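Long-range contacts in glutaredoxin 1 (Francisella tularensis subsp. tularensis, PDB 3MSZ), which probably reduces protein disulfides as a small electron carrier of the thioredoxin clan, with glutathione bound in its pocket: residues A[19-24]-A[75-79]; A[42-46]-A[59-63]. All coordinates share one frame; numbering follows the deposited sequence.

Interaction 1: A[19-24]-A[75-79]; sequences WAKQWF and FTELK. With GSH (glutathione), chain D.
Trp19 meets Phe75 in two ways. Its CB lies over one face of the phenyl ring, 3.8 Å from the Phe75 centroid, which makes a CH-pi contact. The indole then leads away from helix 75-80, yet its five-membered ring still turns an edge toward the face of Phe75 in an edge-to-face pair, with planes at 54°. Phe75 is sandwiched, since CG of Lys79, one turn further along its own helix, lies over the opposite face. Phe75 CG stands anti to its own backbone N (chi1 -176°), and this carries the ring across to the backbone of Trp19 and Ala20. The backbones come nearest at Ala20 and Phe75, whose CA atoms are 5.7 Å apart; Ala20 CB reaches Phe75 CD2 at 4.1 Å and also touches CD2 of Leu78.

The short axes run nearly parallel, 25° apart, as two helices lying on the same face of the thioredoxin-fold sheet, here above Ile65 of strand 64-67. The second helix starts at the glutathione pocket, where Phe75 N donates a nearly straight hydrogen bond to O2 of the ligand (3.1 Å).

One turn on, Trp23 lays one face of its indole over Leu78 CG, while CE3 meets Leu78 CD1 at 4.0 Å. The bent chain of Lys79 crosses the pyrrole side of that indole, its CD 3.9 Å from Trp23 CD1. Phe24 takes Trp23 CE3 over one face of its ring and reaches deeper, its CZ touching Leu78 CD1 at 3.5 Å above Val6 and Ile8 of strand 6-10.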
loop_
_atom_site.group_PDB
_atom_site.type_symbol
_atom_site.label_atom_id
_atom_site.label_comp_id
_atom_site.label_asym_id
_atom_site.label_seq_id
_atom_site.Cartn_x
_atom_site.Cartn_y
_atom_site.Cartn_z
ATOM N N TRP A 19 5.800 3.337 -8.392
ATOM C CA TRP A 19 5.968 4.700 -7.871
ATOM C C TRP A 19 5.927 4.711 -6.346
ATOM O O TRP A 19 6.634 5.470 -5.707
ATOM C CB TRP A 19 4.921 5.684 -8.406
ATOM C CG TRP A 19 4.823 5.713 -9.898
ATOM C CD1 TRP A 19 3.683 5.874 -10.640
ATOM C CD2 TRP A 19 5.894 5.536 -10.837
ATOM N NE1 TRP A 19 3.983 5.814 -11.989
ATOM C CE2 TRP A 19 5.338 5.635 -12.133
ATOM C CE3 TRP A 19 7.283 5.351 -10.714
ATOM C CZ2 TRP A 19 6.114 5.519 -13.298
ATOM C CZ3 TRP A 19 8.049 5.240 -11.878
ATOM C CH2 TRP A 19 7.456 5.310 -13.143
ATOM N N ALA A 20 5.087 3.878 -5.769
ATOM C CA ALA A 20 4.966 3.849 -4.319
ATOM C C ALA A 20 6.231 3.313 -3.685
ATOM O O ALA A 20 6.754 3.880 -2.699
ATOM C CB ALA A 20 3.724 2.969 -3.894
ATOM N N LYS A 21 6.704 2.182 -4.201
ATOM C CA LYS A 21 7.954 1.563 -3.696
ATOM C C LYS A 21 9.139 2.503 -3.871
ATOM O O LYS A 21 9.959 2.669 -2.970
ATOM C CB LYS A 21 8.227 0.243 -4.413
ATOM C CG LYS A 21 7.217 -0.840 -4.051
ATOM C CD LYS A 21 7.556 -2.186 -4.688
ATOM C CE LYS A 21 7.010 -2.258 -6.111
ATOM N NZ LYS A 21 7.296 -3.580 -6.757
ATOM N N GLN A 22 9.230 3.102 -5.052
ATOM C CA GLN A 22 10.290 4.056 -5.339
ATOM C C GLN A 22 10.305 5.200 -4.335
ATOM O O GLN A 22 11.374 5.663 -3.922
ATOM C CB GLN A 22 10.084 4.633 -6.733
ATOM C CG GLN A 22 11.091 5.677 -7.084
ATOM C CD GLN A 22 10.873 6.221 -8.505
ATOM O OE1 GLN A 22 11.613 5.895 -9.427
ATOM N NE2 GLN A 22 9.844 7.037 -8.669
ATOM N N TRP A 23 9.121 5.659 -3.933
ATOM C CA TRP A 23 9.051 6.722 -2.938
ATOM C C TRP A 23 9.681 6.286 -1.604
ATOM O O TRP A 23 10.453 7.029 -0.981
ATOM C CB TRP A 23 7.602 7.185 -2.712
ATOM C CG TRP A 23 7.518 8.410 -1.827
ATOM C CD1 TRP A 23 7.607 9.727 -2.229
ATOM C CD2 TRP A 23 7.384 8.441 -0.394
ATOM N NE1 TRP A 23 7.520 10.562 -1.137
ATOM C CE2 TRP A 23 7.373 9.807 -0.000
ATOM C CE3 TRP A 23 7.268 7.457 0.591
ATOM C CZ2 TRP A 23 7.235 10.213 1.347
ATOM C CZ3 TRP A 23 7.137 7.866 1.944
ATOM C CH2 TRP A 23 7.131 9.233 2.299
ATOM N N PHE A 24 9.323 5.097 -1.145
ATOM C CA PHE A 24 9.879 4.581 0.102
ATOM C C PHE A 24 11.390 4.400 -0.019
ATOM O O PHE A 24 12.141 4.793 0.881
ATOM C CB PHE A 24 9.184 3.276 0.506
ATOM C CG PHE A 24 7.790 3.497 1.045
ATOM C CD1 PHE A 24 7.604 4.142 2.269
ATOM C CD2 PHE A 24 6.678 3.095 0.329
ATOM C CE1 PHE A 24 6.321 4.387 2.775
ATOM C CE2 PHE A 24 5.389 3.312 0.833
ATOM C CZ PHE A 24 5.218 3.972 2.059
ATOM N N PHE A 75 -1.320 5.426 -4.131
ATOM C CA PHE A 75 -0.210 6.341 -4.321
ATOM C C PHE A 75 -0.564 7.834 -4.102
ATOM O O PHE A 75 0.203 8.582 -3.506
ATOM C CB PHE A 75 0.364 6.134 -5.714
ATOM C CG PHE A 75 1.553 6.956 -5.967
ATOM C CD1 PHE A 75 1.524 7.973 -6.911
ATOM C CD2 PHE A 75 2.707 6.732 -5.249
ATOM C CE1 PHE A 75 2.658 8.741 -7.148
ATOM C CE2 PHE A 75 3.830 7.517 -5.457
ATOM C CZ PHE A 75 3.803 8.513 -6.417
ATOM N N THR A 76 -1.730 8.252 -4.592
ATOM C CA THR A 76 -2.233 9.591 -4.329
ATOM C C THR A 76 -2.240 9.892 -2.853
ATOM O O THR A 76 -1.779 10.952 -2.435
ATOM C CB THR A 76 -3.644 9.763 -4.890
ATOM O OG1 THR A 76 -3.562 9.713 -6.317
ATOM C CG2 THR A 76 -4.277 11.107 -4.442
ATOM N N GLU A 77 -2.739 8.956 -2.045
ATOM C CA GLU A 77 -2.783 9.206 -0.614
ATOM C C GLU A 77 -1.397 9.252 -0.015
ATOM O O GLU A 77 -1.144 10.034 0.907
ATOM C CB GLU A 77 -3.641 8.196 0.136
ATOM C CG GLU A 77 -5.127 8.342 -0.111
ATOM C CD GLU A 77 -5.591 7.603 -1.382
ATOM O OE1 GLU A 77 -4.757 6.939 -2.054
ATOM O OE2 GLU A 77 -6.798 7.679 -1.701
ATOM N N LEU A 78 -0.498 8.405 -0.514
ATOM C CA LEU A 78 0.872 8.402 -0.012
ATOM C C LEU A 78 1.473 9.792 -0.197
ATOM O O LEU A 78 2.015 10.383 0.733
ATOM C CB LEU A 78 1.714 7.366 -0.756
ATOM C CG LEU A 78 3.185 7.223 -0.354
ATOM C CD1 LEU A 78 3.311 6.800 1.106
ATOM C CD2 LEU A 78 3.881 6.213 -1.276
ATOM N N LYS A 79 1.373 10.313 -1.404
ATOM C CA LYS A 79 1.970 11.614 -1.689
ATOM C C LYS A 79 1.310 12.721 -0.875
ATOM O O LYS A 79 1.997 13.632 -0.389
ATOM C CB LYS A 79 1.893 11.919 -3.177
ATOM C CG LYS A 79 2.806 11.033 -3.995
ATOM C CD LYS A 79 4.256 11.147 -3.507
ATOM C CE LYS A 79 5.032 12.199 -4.332
ATOM N NZ LYS A 79 5.900 13.061 -3.477
HETATM N N1 GSH D . -9.071 8.397 -8.023
HETATM C CA1 GSH D . -7.947 7.492 -7.852
HETATM C C1 GSH D . -8.304 6.029 -7.988
HETATM O O11 GSH D . -9.235 5.531 -7.308
HETATM O O12 GSH D . -7.652 5.288 -8.782
HETATM C CB1 GSH D . -6.865 7.723 -8.896
HETATM C CG1 GSH D . -5.798 6.760 -8.374
HETATM C CD1 GSH D . -4.500 6.895 -9.063
HETATM O OE1 GSH D . -3.934 8.175 -9.273
HETATM N N2 GSH D . -4.006 5.706 -9.383
HETATM C CA2 GSH D . -4.177 4.652 -8.416
HETATM C C2 GSH D . -3.442 4.947 -7.154
HETATM O O2 GSH D . -2.886 3.885 -6.384
HETATM C CB2 GSH D . -3.638 3.365 -8.997
HETATM S SG2 GSH D . -4.958 2.376 -9.735
HETATM N N3 GSH D . -3.347 6.258 -6.836
HETATM C CA3 GSH D . -3.849 6.723 -5.567
HETATM C C3 GSH D . -5.267 6.241 -5.250
HETATM O O31 GSH D . -6.056 5.769 -6.104
HETATM O O32 GSH D . -5.717 6.293 -4.097
#

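Interaction 2: A[42-46]-A[59-63]; sequences RSKFY and ISTVP. With GSH (glutathione), chain D; CAC (cacodylate ion), chain C.
Tyr46 lays its ring flat against the backbone of Ser60. The Ser60 CA stands almost exactly over the ring centre, 3.8 Å from the Tyr46 centroid and 6° off the normal, a CH-pi contact made by main chain rather than by a side chain. Arg42 O lies over the opposite face, displaced toward the rim, so the ring sits between its own helix and the loop. With CG anti to the carbonyl carbon (chi1 -63°), the ring runs alongside the loop and carries its OH to within 3.1 Å of Thr61 C. At the ring's edge, near its plane, Ile59 CD1 comes to 3.6 Å from Tyr46 CD1, and Val62 CG1 lies beside the hydroxyl.

The same Ile59 methyl is shared with Phe45, whose CE2 it meets at 3.6 Å. One turn earlier on the helix, Arg42 makes a looser contact through CD to Val62 CG2 (4.3 Å). Its guanidinium is positioned from outside, with NE and NH2 hydrogen-bonded to the carbonyls of Ile36 and Asp37. A cacodylate, probably from the crystallisation liquor, accepts a hydrogen bond from Val62 N (3.0 Å, 159°) and is also hydrogen-bonded to Arg11 NH1.

Val62 precedes a cis peptide bond to Pro63, the cis-Pro loop of the thioredoxin fold, and touches Cys14 and Cys17, the CxxC pair, free thiols here and able to form a disulfide in this protein. Thr61, Val62 and Pro63 also line the glutathione pocket. The loop thus runs from helix 39-50, where Asn50 OD1 accepts a hydrogen bond from Ile59 N, to strand 64-67, with Phe45 meeting Tyr9 of strand 6-10 and Pro63 packed on helix 15-26.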
loop_
_atom_site.group_PDB
_atom_site.type_symbol
_atom_site.label_atom_id
_atom_site.label_comp_id
_atom_site.label_asym_id
_atom_site.label_seq_id
_atom_site.Cartn_x
_atom_site.Cartn_y
_atom_site.Cartn_z
ATOM N N ARG A 42 -6.356 -11.289 -6.045
ATOM C CA ARG A 42 -6.581 -9.888 -5.689
ATOM C C ARG A 42 -8.003 -9.648 -5.223
ATOM O O ARG A 42 -8.224 -8.921 -4.252
ATOM C CB ARG A 42 -6.236 -8.929 -6.831
ATOM C CG ARG A 42 -4.937 -8.131 -6.569
ATOM C CD ARG A 42 -4.494 -7.292 -7.767
ATOM N NE ARG A 42 -4.283 -8.120 -8.958
ATOM C CZ ARG A 42 -5.089 -8.133 -10.021
ATOM N NH1 ARG A 42 -6.154 -7.348 -10.057
ATOM N NH2 ARG A 42 -4.821 -8.929 -11.059
ATOM N N SER A 43 -8.979 -10.244 -5.895
ATOM C CA SER A 43 -10.361 -9.937 -5.516
ATOM C C SER A 43 -10.686 -10.541 -4.164
ATOM O O SER A 43 -11.491 -9.999 -3.425
ATOM C CB SER A 43 -11.375 -10.373 -6.572
ATOM O OG SER A 43 -11.123 -11.681 -6.974
ATOM N N LYS A 44 -10.042 -11.663 -3.848
ATOM C CA LYS A 44 -10.196 -12.294 -2.548
ATOM C C LYS A 44 -9.567 -11.418 -1.457
ATOM O O LYS A 44 -10.113 -11.256 -0.378
ATOM C CB LYS A 44 -9.550 -13.683 -2.548
ATOM C CG LYS A 44 -9.844 -14.521 -1.288
ATOM C CD LYS A 44 -8.946 -15.775 -1.176
ATOM C CE LYS A 44 -9.304 -16.644 0.047
ATOM N NZ LYS A 44 -8.450 -17.882 0.184
ATOM N N PHE A 45 -8.384 -10.904 -1.733
ATOM C CA PHE A 45 -7.754 -9.931 -0.866
ATOM C C PHE A 45 -8.625 -8.653 -0.686
ATOM O O PHE A 45 -8.834 -8.190 0.433
ATOM C CB PHE A 45 -6.392 -9.582 -1.472
ATOM C CG PHE A 45 -5.748 -8.389 -0.855
ATOM C CD1 PHE A 45 -5.101 -8.494 0.363
ATOM C CD2 PHE A 45 -5.784 -7.166 -1.496
ATOM C CE1 PHE A 45 -4.515 -7.391 0.940
ATOM C CE2 PHE A 45 -5.182 -6.061 -0.928
ATOM C CZ PHE A 45 -4.548 -6.173 0.292
ATOM N N TYR A 46 -9.149 -8.092 -1.775
ATOM C CA TYR A 46 -10.043 -6.941 -1.652
ATOM C C TYR A 46 -11.220 -7.230 -0.729
ATOM O O TYR A 46 -11.523 -6.446 0.195
ATOM C CB TYR A 46 -10.577 -6.471 -3.016
ATOM C CG TYR A 46 -9.512 -5.971 -3.991
ATOM C CD1 TYR A 46 -8.356 -5.365 -3.525
ATOM C CD2 TYR A 46 -9.668 -6.130 -5.379
ATOM C CE1 TYR A 46 -7.361 -4.919 -4.400
ATOM C CE2 TYR A 46 -8.685 -5.677 -6.276
ATOM C CZ TYR A 46 -7.535 -5.067 -5.772
ATOM O OH TYR A 46 -6.547 -4.600 -6.616
ATOM N N ILE A 59 -11.419 -0.963 -0.877
ATOM C CA ILE A 59 -10.330 -0.992 -1.852
ATOM C C ILE A 59 -10.683 -1.857 -3.054
ATOM O O ILE A 59 -11.434 -2.828 -2.930
ATOM C CB ILE A 59 -8.995 -1.496 -1.231
ATOM C CG1 ILE A 59 -9.132 -2.957 -0.737
ATOM C CG2 ILE A 59 -8.550 -0.581 -0.072
ATOM C CD1 ILE A 59 -7.743 -3.655 -0.413
ATOM N N SER A 60 -10.130 -1.519 -4.213
ATOM C CA SER A 60 -10.386 -2.314 -5.405
ATOM C C SER A 60 -9.270 -2.127 -6.420
ATOM O O SER A 60 -9.415 -2.487 -7.583
ATOM C CB SER A 60 -11.727 -1.908 -6.041
ATOM O OG SER A 60 -11.626 -0.599 -6.551
ATOM N N THR A 61 -8.158 -1.564 -5.966
ATOM C CA THR A 61 -6.973 -1.400 -6.795
ATOM C C THR A 61 -5.728 -1.649 -5.939
ATOM O O THR A 61 -5.798 -1.715 -4.701
ATOM C CB THR A 61 -6.895 0.036 -7.375
ATOM O OG1 THR A 61 -6.656 0.980 -6.317
ATOM C CG2 THR A 61 -8.214 0.404 -8.073
ATOM N N VAL A 62 -4.585 -1.791 -6.600
ATOM C CA VAL A 62 -3.295 -1.730 -5.914
ATOM C C VAL A 62 -2.546 -0.571 -6.537
ATOM O O VAL A 62 -2.868 -0.167 -7.639
ATOM C CB VAL A 62 -2.484 -3.029 -6.063
ATOM C CG1 VAL A 62 -3.067 -4.112 -5.146
ATOM C CG2 VAL A 62 -2.501 -3.477 -7.532
ATOM N N PRO A 63 -1.553 -0.022 -5.825
ATOM C CA PRO A 63 -1.084 -0.489 -4.515
ATOM C C PRO A 63 -2.027 -0.111 -3.356
ATOM O O PRO A 63 -2.809 0.836 -3.464
ATOM C CB PRO A 63 0.252 0.255 -4.358
ATOM C CG PRO A 63 -0.026 1.552 -5.034
ATOM C CD PRO A 63 -0.868 1.222 -6.235
HETATM N N1 GSH D . -9.071 8.397 -8.023
HETATM C CA1 GSH D . -7.947 7.492 -7.852
HETATM C C1 GSH D . -8.304 6.029 -7.988
HETATM O O11 GSH D . -9.235 5.531 -7.308
HETATM O O12 GSH D . -7.652 5.288 -8.782
HETATM C CB1 GSH D . -6.865 7.723 -8.896
HETATM C CG1 GSH D . -5.798 6.760 -8.374
HETATM C CD1 GSH D . -4.500 6.895 -9.063
HETATM O OE1 GSH D . -3.934 8.175 -9.273
HETATM N N2 GSH D . -4.006 5.706 -9.383
HETATM C CA2 GSH D . -4.177 4.652 -8.416
HETATM C C2 GSH D . -3.442 4.947 -7.154
HETATM O O2 GSH D . -2.886 3.885 -6.384
HETATM C CB2 GSH D . -3.638 3.365 -8.997
HETATM S SG2 GSH D . -4.958 2.376 -9.735
HETATM N N3 GSH D . -3.347 6.258 -6.836
HETATM C CA3 GSH D . -3.849 6.723 -5.567
HETATM C C3 GSH D . -5.267 6.241 -5.250
HETATM O O31 GSH D . -6.056 5.769 -6.104
HETATM O O32 GSH D . -5.717 6.293 -4.097
HETATM AS AS CAC C . -5.367 -2.662 -11.004
HETATM O O1 CAC C . -3.966 -2.125 -11.878
HETATM O O2 CAC C . -5.281 -1.870 -9.474
HETATM C C1 CAC C . -7.013 -2.134 -11.938
HETATM C C2 CAC C . -5.327 -4.598 -10.725
#

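From the N terminus the chain runs through strand 6-10 into helix 15-26, the first partner of interaction 1, and that contact is not completed until helix 75-80. Between them, helix 39-50 and the loop 59-63 close the shorter loop of interaction 2, so the second contact lies wholly within the first and the two do not cross. Their centres are about 17 Å apart, on opposite sides of the chain's centre. Pro63 bridges them, its CG lying 4.2 Å from Ala20 CB. Interaction 1 joins helices 15-26 and 75-80, which share one face of the sheet, whereas interaction 2 joins helix 39-50 to the approach of strand 64-67; both touch glutathione.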